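Local coordinates for protein SidF, inhibitor of growth family, member 3 (Legionella pneumophila subsp. pneumophila, PDB 4FYE) that probably removes phosphate from phosphatidylinositol phosphates, acting as a phosphoinositide phosphatase of Legionella pneumophila, at residues L472-L476 and Q567-L572; D465-A469 and E574-I579; N455-V459 and Q597-N601. The protein carries 1 engineered substitution. All blocks are in the same frame, centred on the assembly; numbering follows the deposited sequence.

Interaction 1 (L472-L476 and Q567-L572); sequences LHTLL and QINKAL
CG of Leu-475 (chi1 -60°) and CG1 of Ile-568 (chi1 -71°) each stand beside the backbone N, anti to the carbonyl carbon, which leaves Ile-568 CG2 anti to N. These torsions give Ile-568 two contact arms. CG1 lies beside Leu-475 CB, while CG2 reaches Leu-476 CD2 at 3.8 Å, the closest approach between the two segments, the two side chains meeting at a slant. Leu-475 sets off straight at the other helix and lays CD1 over its backbone, 4.1 Å from Gln-567 O and 4.3 Å from Ala-571 CB. One turn earlier, Leu-472 approaches the same alanine through CG, and its CD1 comes 4.3 Å from Leu-572 CG. Ala-571, with only a methyl group, lies where the backbones come nearest, Leu-472 CA and Ala-571 CA 5.8 Å apart. No hydrogen bond crosses; cohesion is apolar throughout, although Leu-475 O accepts one from Tyr-560 OH. On the side of helix 590-614, Leu-472 also rests on Cys-603, and Ile-568 and Leu-572 on Thr-607, while Leu-476 touches Leu-456 of helix 438-458. With local axes 9.8 Å apart at closest approach and N-to-C directions 155° apart, this is the leucine-rich seam of an antiparallel helix pair within an alpha-helical bundle.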
# COMPACT_ATOMS: atom_id res chain seq x y z
N LEU A 472 -19.48 -25.33 -10.20
CA LEU A 472 -19.20 -23.88 -10.21
C LEU A 472 -18.09 -23.63 -11.22
O LEU A 472 -18.15 -22.72 -12.06
CB LEU A 472 -18.75 -23.41 -8.82
CG LEU A 472 -19.13 -22.01 -8.34
CD1 LEU A 472 -18.12 -21.58 -7.29
CD2 LEU A 472 -19.28 -20.93 -9.42
N HIS A 473 -17.09 -24.49 -11.12
CA HIS A 473 -15.92 -24.43 -11.96
C HIS A 473 -16.35 -24.40 -13.40
O HIS A 473 -15.99 -23.46 -14.12
CB HIS A 473 -15.03 -25.61 -11.65
CG HIS A 473 -13.78 -25.66 -12.46
ND1 HIS A 473 -13.61 -24.93 -13.57
CD2 HIS A 473 -12.62 -26.42 -12.31
CE1 HIS A 473 -12.40 -25.18 -14.10
NE2 HIS A 473 -11.79 -26.09 -13.32
N THR A 474 -17.13 -25.40 -13.83
CA THR A 474 -17.68 -25.50 -15.21
C THR A 474 -18.19 -24.15 -15.67
O THR A 474 -17.80 -23.67 -16.74
CB THR A 474 -18.83 -26.53 -15.31
OG1 THR A 474 -18.29 -27.84 -15.28
CG2 THR A 474 -19.67 -26.35 -16.62
N LEU A 475 -19.04 -23.53 -14.84
CA LEU A 475 -19.63 -22.23 -15.14
C LEU A 475 -18.63 -21.08 -15.18
O LEU A 475 -18.79 -20.15 -15.98
CB LEU A 475 -20.76 -21.93 -14.17
CG LEU A 475 -21.94 -22.93 -14.17
CD1 LEU A 475 -23.07 -22.40 -13.29
CD2 LEU A 475 -22.47 -23.24 -15.57
N LEU A 476 -17.61 -21.14 -14.33
CA LEU A 476 -16.67 -20.03 -14.22
C LEU A 476 -15.69 -20.02 -15.34
O LEU A 476 -15.04 -19.00 -15.58
CB LEU A 476 -15.91 -20.03 -12.90
CG LEU A 476 -16.66 -19.51 -11.69
CD1 LEU A 476 -15.62 -18.96 -10.73
CD2 LEU A 476 -17.72 -18.46 -12.04
N GLN A 567 -27.29 -18.05 -12.38
CA GLN A 567 -26.89 -19.41 -11.97
C GLN A 567 -25.51 -19.48 -11.32
O GLN A 567 -25.26 -20.35 -10.46
CB GLN A 567 -26.89 -20.41 -13.13
CG GLN A 567 -27.88 -20.18 -14.26
CD GLN A 567 -27.47 -20.94 -15.52
OE1 GLN A 567 -27.59 -20.42 -16.63
NE2 GLN A 567 -26.97 -22.17 -15.36
N ILE A 568 -24.59 -18.63 -11.77
CA ILE A 568 -23.29 -18.59 -11.15
C ILE A 568 -23.53 -18.38 -9.67
O ILE A 568 -22.96 -19.06 -8.83
CB ILE A 568 -22.43 -17.50 -11.80
CG1 ILE A 568 -22.04 -17.95 -13.22
CG2 ILE A 568 -21.19 -17.26 -10.97
CD1 ILE A 568 -21.61 -16.83 -14.15
N ASN A 569 -24.47 -17.50 -9.37
CA ASN A 569 -24.82 -17.18 -7.99
C ASN A 569 -25.54 -18.31 -7.24
O ASN A 569 -25.15 -18.65 -6.12
CB ASN A 569 -25.65 -15.89 -7.93
CG ASN A 569 -24.87 -14.66 -8.37
OD1 ASN A 569 -23.65 -14.62 -8.32
ND2 ASN A 569 -25.59 -13.64 -8.82
N LYS A 570 -26.60 -18.87 -7.84
CA LYS A 570 -27.28 -20.01 -7.24
C LYS A 570 -26.24 -21.12 -6.98
O LYS A 570 -26.30 -21.76 -5.94
CB LYS A 570 -28.45 -20.52 -8.10
CG LYS A 570 -29.40 -21.55 -7.45
CD LYS A 570 -30.71 -20.95 -6.89
CE LYS A 570 -30.51 -19.96 -5.74
NZ LYS A 570 -31.82 -19.48 -5.17
N ALA A 571 -25.27 -21.29 -7.89
CA ALA A 571 -24.20 -22.31 -7.74
C ALA A 571 -23.22 -22.01 -6.60
O ALA A 571 -22.85 -22.91 -5.84
CB ALA A 571 -23.44 -22.49 -9.04
N LEU A 572 -22.79 -20.75 -6.49
CA LEU A 572 -21.92 -20.28 -5.40
C LEU A 572 -22.56 -20.54 -4.03
O LEU A 572 -21.95 -21.09 -3.12
CB LEU A 572 -21.66 -18.80 -5.56
CG LEU A 572 -20.22 -18.28 -5.47
CD1 LEU A 572 -20.25 -16.76 -5.45
CD2 LEU A 572 -19.42 -18.77 -4.28

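Interaction 2 (D465-A469 and E574-I579)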
# COMPACT_ATOMS: atom_id res chain seq x y z
N ASP A 465 -15.31 -35.09 -3.44
CA ASP A 465 -16.49 -35.39 -2.59
C ASP A 465 -17.42 -34.19 -2.49
O ASP A 465 -18.41 -34.22 -1.76
CB ASP A 465 -16.01 -35.80 -1.20
CG ASP A 465 -14.54 -36.12 -1.19
OD1 ASP A 465 -13.72 -35.15 -1.15
OD2 ASP A 465 -14.21 -37.32 -1.26
N TYR A 466 -17.07 -33.15 -3.26
CA TYR A 466 -17.80 -31.90 -3.30
C TYR A 466 -18.11 -31.58 -4.77
O TYR A 466 -17.28 -31.07 -5.53
CB TYR A 466 -16.92 -30.83 -2.65
CG TYR A 466 -16.35 -31.30 -1.31
CD1 TYR A 466 -15.08 -31.92 -1.22
CD2 TYR A 466 -17.08 -31.14 -0.13
CE1 TYR A 466 -14.56 -32.31 -0.02
CE2 TYR A 466 -16.58 -31.56 1.09
CZ TYR A 466 -15.33 -32.12 1.13
OH TYR A 466 -14.84 -32.41 2.30
N ASP A 467 -19.31 -31.94 -5.18
CA ASP A 467 -19.69 -31.88 -6.58
C ASP A 467 -20.22 -30.52 -6.95
O ASP A 467 -20.37 -30.21 -8.13
CB ASP A 467 -20.73 -32.95 -6.89
CG ASP A 467 -21.60 -33.26 -5.68
OD1 ASP A 467 -21.05 -33.91 -4.76
OD2 ASP A 467 -22.79 -32.86 -5.65
N LYS A 468 -20.51 -29.68 -5.95
CA LYS A 468 -21.04 -28.34 -6.22
C LYS A 468 -19.91 -27.41 -6.62
O LYS A 468 -20.14 -26.31 -7.11
CB LYS A 468 -21.82 -27.76 -5.03
CG LYS A 468 -23.17 -28.42 -4.73
CD LYS A 468 -24.14 -28.45 -5.91
CE LYS A 468 -25.08 -29.64 -5.83
NZ LYS A 468 -25.63 -30.04 -7.16
N ALA A 469 -18.69 -27.89 -6.41
CA ALA A 469 -17.49 -27.16 -6.77
C ALA A 469 -17.22 -27.37 -8.25
O ALA A 469 -16.99 -26.41 -8.99
CB ALA A 469 -16.29 -27.60 -5.93
N GLU A 574 -25.00 -22.81 -3.38
CA GLU A 574 -25.03 -24.27 -3.13
C GLU A 574 -23.63 -24.76 -2.71
O GLU A 574 -23.50 -25.62 -1.81
CB GLU A 574 -25.56 -25.08 -4.34
CG GLU A 574 -27.03 -24.85 -4.74
CD GLU A 574 -27.41 -25.56 -6.04
OE1 GLU A 574 -26.50 -25.84 -6.85
OE2 GLU A 574 -28.61 -25.86 -6.28
N LEU A 575 -22.57 -24.22 -3.33
CA LEU A 575 -21.22 -24.56 -2.90
C LEU A 575 -21.05 -24.23 -1.42
O LEU A 575 -20.55 -25.05 -0.66
CB LEU A 575 -20.12 -23.88 -3.72
CG LEU A 575 -18.80 -24.67 -3.91
CD1 LEU A 575 -17.64 -23.70 -4.05
CD2 LEU A 575 -18.49 -25.65 -2.80
N LYS A 576 -21.50 -23.04 -1.03
CA LYS A 576 -21.41 -22.62 0.36
C LYS A 576 -22.19 -23.60 1.23
O LYS A 576 -21.68 -24.12 2.22
CB LYS A 576 -21.93 -21.17 0.54
CG LYS A 576 -21.64 -20.51 1.89
CD LYS A 576 -22.66 -19.42 2.24
CE LYS A 576 -22.30 -18.72 3.56
NZ LYS A 576 -21.17 -17.75 3.41
N GLU A 577 -23.44 -23.85 0.84
CA GLU A 577 -24.30 -24.82 1.51
C GLU A 577 -23.62 -26.15 1.89
O GLU A 577 -23.83 -26.66 2.99
CB GLU A 577 -25.58 -25.05 0.69
CG GLU A 577 -26.83 -24.42 1.31
CD GLU A 577 -27.66 -23.59 0.34
OE1 GLU A 577 -27.67 -22.35 0.49
OE2 GLU A 577 -28.29 -24.14 -0.58
N GLN A 578 -22.79 -26.70 1.00
CA GLN A 578 -22.15 -27.98 1.30
C GLN A 578 -20.83 -27.85 2.06
O GLN A 578 -20.43 -28.73 2.82
CB GLN A 578 -22.03 -28.89 0.06
CG GLN A 578 -20.75 -28.80 -0.77
CD GLN A 578 -20.62 -29.94 -1.79
OE1 GLN A 578 -19.92 -29.82 -2.80
NE2 GLN A 578 -21.32 -31.06 -1.54
N ILE A 579 -20.18 -26.71 1.87
CA ILE A 579 -18.82 -26.46 2.32
C ILE A 579 -18.82 -26.05 3.79
O ILE A 579 -18.04 -26.53 4.61
CB ILE A 579 -18.19 -25.44 1.31
CG1 ILE A 579 -17.40 -26.21 0.23
CG2 ILE A 579 -17.42 -24.27 1.90
CD1 ILE A 579 -16.81 -27.51 0.71
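Gln-578 OE1 accepts the backbone N-H of Lys-468 at an N-to-O distance of 3.2 Å, in a fairly straight bond (159° at the hydrogen). The donor stands 41° above the carbonyl plane, so the bond does not follow a lone pair. The same oxygen is crowded by Tyr-466, lying 3.0 Å from its CA and 3.2 Å from its CB; the neighbouring Asp-467 N is just as near as Lys-468 N but too poorly angled to bond. An extended chain beyond CG carries the Gln-578 amide out to this turn. The amide arrives at the edge of the Tyr-466 ring, near the ring plane, with the two flat groups almost perpendicular (87°). Tyr-466 CD2 also meets Ile-579 CD1 at 3.7 Å, while Asp-465 CB, from the same segment, lies over one ring face toward the rim. On the other flank, Lys-468 bends between CB and CG and runs its methylene groups slantwise across the helix surface, from Leu-575 to Glu-574: CB lies near Leu-575 CA, and CD comes 3.6 Å from Glu-574 OE1. The charged ends remain slightly too far apart for a salt bridge, with Lys-468 NZ 4.3 Å from Glu-574 OE1, so any electrostatic attraction is probably modest. Leu-575 CG packs 3.8 Å from Lys-468 O and also against the backbone of Ala-469. Ala-469 and Leu-575 both touch Phe-599, and Ile-579 meets Leu-596, so helix 590-614 covers the apolar side of the contact. A glutamine side chain from the long helix 522-583 thus takes a backbone N-H where helix 467-476 begins, a side-chain-to-backbone tie between helices packed in a bundle.

Interaction 3 (N455-V459 and Q597-N601); sequences NLDKV and QHFYN
Phe-599, Leu-456 and Val-459 join the C-terminal part of helix 438-458 and the residue after it to helix 590-614, part of the alpha-helical bundle on one flank of this mixed alpha-beta protein. Phe-599 swings its ring away from its own backbone N (chi1 -176°) and into the contact. There CE2 meets Leu-456 CG at 3.8 Å and CD1 of the same leucine at 3.9 Å, the two side chains crossing at about a right angle. Val-459 O lies 4.2 Å from Phe-599 CD2. Beyond these segments the phenylalanine also touches Leu-463, and Leu-456 packs on His-473. Next to this apolar patch, His-598 brings the edge of its imidazole to Val-459 CG2, which lies 4.1 Å from CD2. The histidine is held through both nitrogens: ND1 pairs with Glu-637 OE1, and NE2 donates to Asn-455. Together these bonds would fix the ring's rotation. The NE2 bond is nearly straight, 168° at the hydrogen, and the amide plane is turned 70° from the ring. Asn-455 OD1 sits close to the imidazole plane, 3.1 Å from His-598 NE2.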
# COMPACT_ATOMS: atom_id res chain seq x y z
N ASN A 455 -6.00 -21.71 -11.86
CA ASN A 455 -5.85 -22.08 -10.47
C ASN A 455 -7.03 -22.90 -10.00
O ASN A 455 -6.94 -23.66 -9.04
CB ASN A 455 -5.67 -20.83 -9.60
CG ASN A 455 -5.15 -21.15 -8.21
OD1 ASN A 455 -5.90 -21.54 -7.31
ND2 ASN A 455 -3.86 -20.95 -8.01
N LEU A 456 -8.17 -22.74 -10.68
CA LEU A 456 -9.33 -23.62 -10.42
C LEU A 456 -9.11 -24.99 -10.99
O LEU A 456 -9.35 -25.98 -10.30
CB LEU A 456 -10.64 -23.02 -10.93
CG LEU A 456 -11.63 -22.47 -9.87
CD1 LEU A 456 -10.99 -21.79 -8.67
CD2 LEU A 456 -12.66 -21.55 -10.54
N ASP A 457 -8.63 -25.05 -12.24
CA ASP A 457 -8.28 -26.30 -12.92
C ASP A 457 -7.40 -27.18 -12.03
O ASP A 457 -7.46 -28.39 -12.12
CB ASP A 457 -7.55 -26.02 -14.26
CG ASP A 457 -8.45 -25.30 -15.30
OD1 ASP A 457 -9.64 -25.04 -14.99
OD2 ASP A 457 -7.99 -24.98 -16.42
N LYS A 458 -6.66 -26.53 -11.13
CA LYS A 458 -5.52 -27.09 -10.42
C LYS A 458 -5.82 -27.55 -8.98
O LYS A 458 -5.13 -28.42 -8.47
CB LYS A 458 -4.39 -26.04 -10.44
CG LYS A 458 -2.97 -26.57 -10.25
CD LYS A 458 -2.46 -26.27 -8.85
CE LYS A 458 -1.72 -24.94 -8.82
NZ LYS A 458 -1.76 -24.41 -7.43
N VAL A 459 -6.79 -26.95 -8.32
CA VAL A 459 -7.26 -27.51 -7.03
C VAL A 459 -8.73 -27.93 -7.09
O VAL A 459 -9.44 -27.87 -6.09
CB VAL A 459 -6.95 -26.64 -5.76
CG1 VAL A 459 -5.51 -26.84 -5.30
CG2 VAL A 459 -7.30 -25.16 -5.92
N GLN A 597 -11.88 -23.00 1.73
CA GLN A 597 -12.03 -21.56 1.88
C GLN A 597 -11.33 -20.88 0.73
O GLN A 597 -11.89 -19.97 0.11
CB GLN A 597 -11.44 -21.10 3.21
CG GLN A 597 -12.08 -21.76 4.43
CD GLN A 597 -11.30 -21.50 5.70
OE1 GLN A 597 -10.07 -21.45 5.69
NE2 GLN A 597 -12.02 -21.31 6.82
N HIS A 598 -10.11 -21.32 0.45
CA HIS A 598 -9.40 -20.84 -0.72
C HIS A 598 -10.24 -20.99 -1.94
O HIS A 598 -10.44 -20.02 -2.65
CB HIS A 598 -8.07 -21.56 -0.95
CG HIS A 598 -7.38 -21.16 -2.25
ND1 HIS A 598 -6.88 -19.91 -2.47
CD2 HIS A 598 -7.15 -21.89 -3.43
CE1 HIS A 598 -6.34 -19.86 -3.71
NE2 HIS A 598 -6.51 -21.07 -4.30
N PHE A 599 -10.75 -22.18 -2.20
CA PHE A 599 -11.55 -22.37 -3.43
C PHE A 599 -12.76 -21.43 -3.51
O PHE A 599 -13.00 -20.73 -4.50
CB PHE A 599 -12.02 -23.83 -3.60
CG PHE A 599 -12.75 -24.09 -4.89
CD1 PHE A 599 -14.11 -23.81 -5.01
CD2 PHE A 599 -12.10 -24.63 -5.99
CE1 PHE A 599 -14.81 -24.06 -6.19
CE2 PHE A 599 -12.78 -24.87 -7.18
CZ PHE A 599 -14.14 -24.58 -7.28
N TYR A 600 -13.55 -21.46 -2.45
CA TYR A 600 -14.74 -20.67 -2.41
C TYR A 600 -14.49 -19.15 -2.43
O TYR A 600 -15.26 -18.38 -3.01
CB TYR A 600 -15.48 -20.99 -1.13
CG TYR A 600 -16.70 -20.18 -1.02
CD1 TYR A 600 -16.67 -18.90 -0.46
CD2 TYR A 600 -17.90 -20.65 -1.56
CE1 TYR A 600 -17.82 -18.12 -0.40
CE2 TYR A 600 -19.05 -19.90 -1.51
CZ TYR A 600 -19.01 -18.64 -0.92
OH TYR A 600 -20.17 -17.92 -0.89
N ASN A 601 -13.44 -18.70 -1.74
CA ASN A 601 -13.25 -17.27 -1.63
C ASN A 601 -12.78 -16.67 -2.95
O ASN A 601 -13.29 -15.63 -3.35
CB ASN A 601 -12.37 -16.90 -0.42
CG ASN A 601 -13.16 -16.90 0.88
OD1 ASN A 601 -14.40 -16.64 0.90
ND2 ASN A 601 -12.48 -17.18 1.97

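In the fold
The three contacts lie in one mainly helical region, their centres 11 to 13 Å apart and all on the same side of the chain's centre. Interactions 1 and 2 are successive parts of a single seam between helix 467-476 and helix 522-583, touching through Leu-472 CD1 and Leu-575 CD1. Interaction 3 joins the elements that flank this seam in sequence: helix 438-458 precedes helix 467-476, and helix 590-614 follows helix 522-583. The contacts therefore close progressively larger chain excursions, interaction 1 innermost, then 2, then 3. Side chains of all four helices meet between the contacts, so the region packs as one helical bundle, with no strand taking part in these contacts.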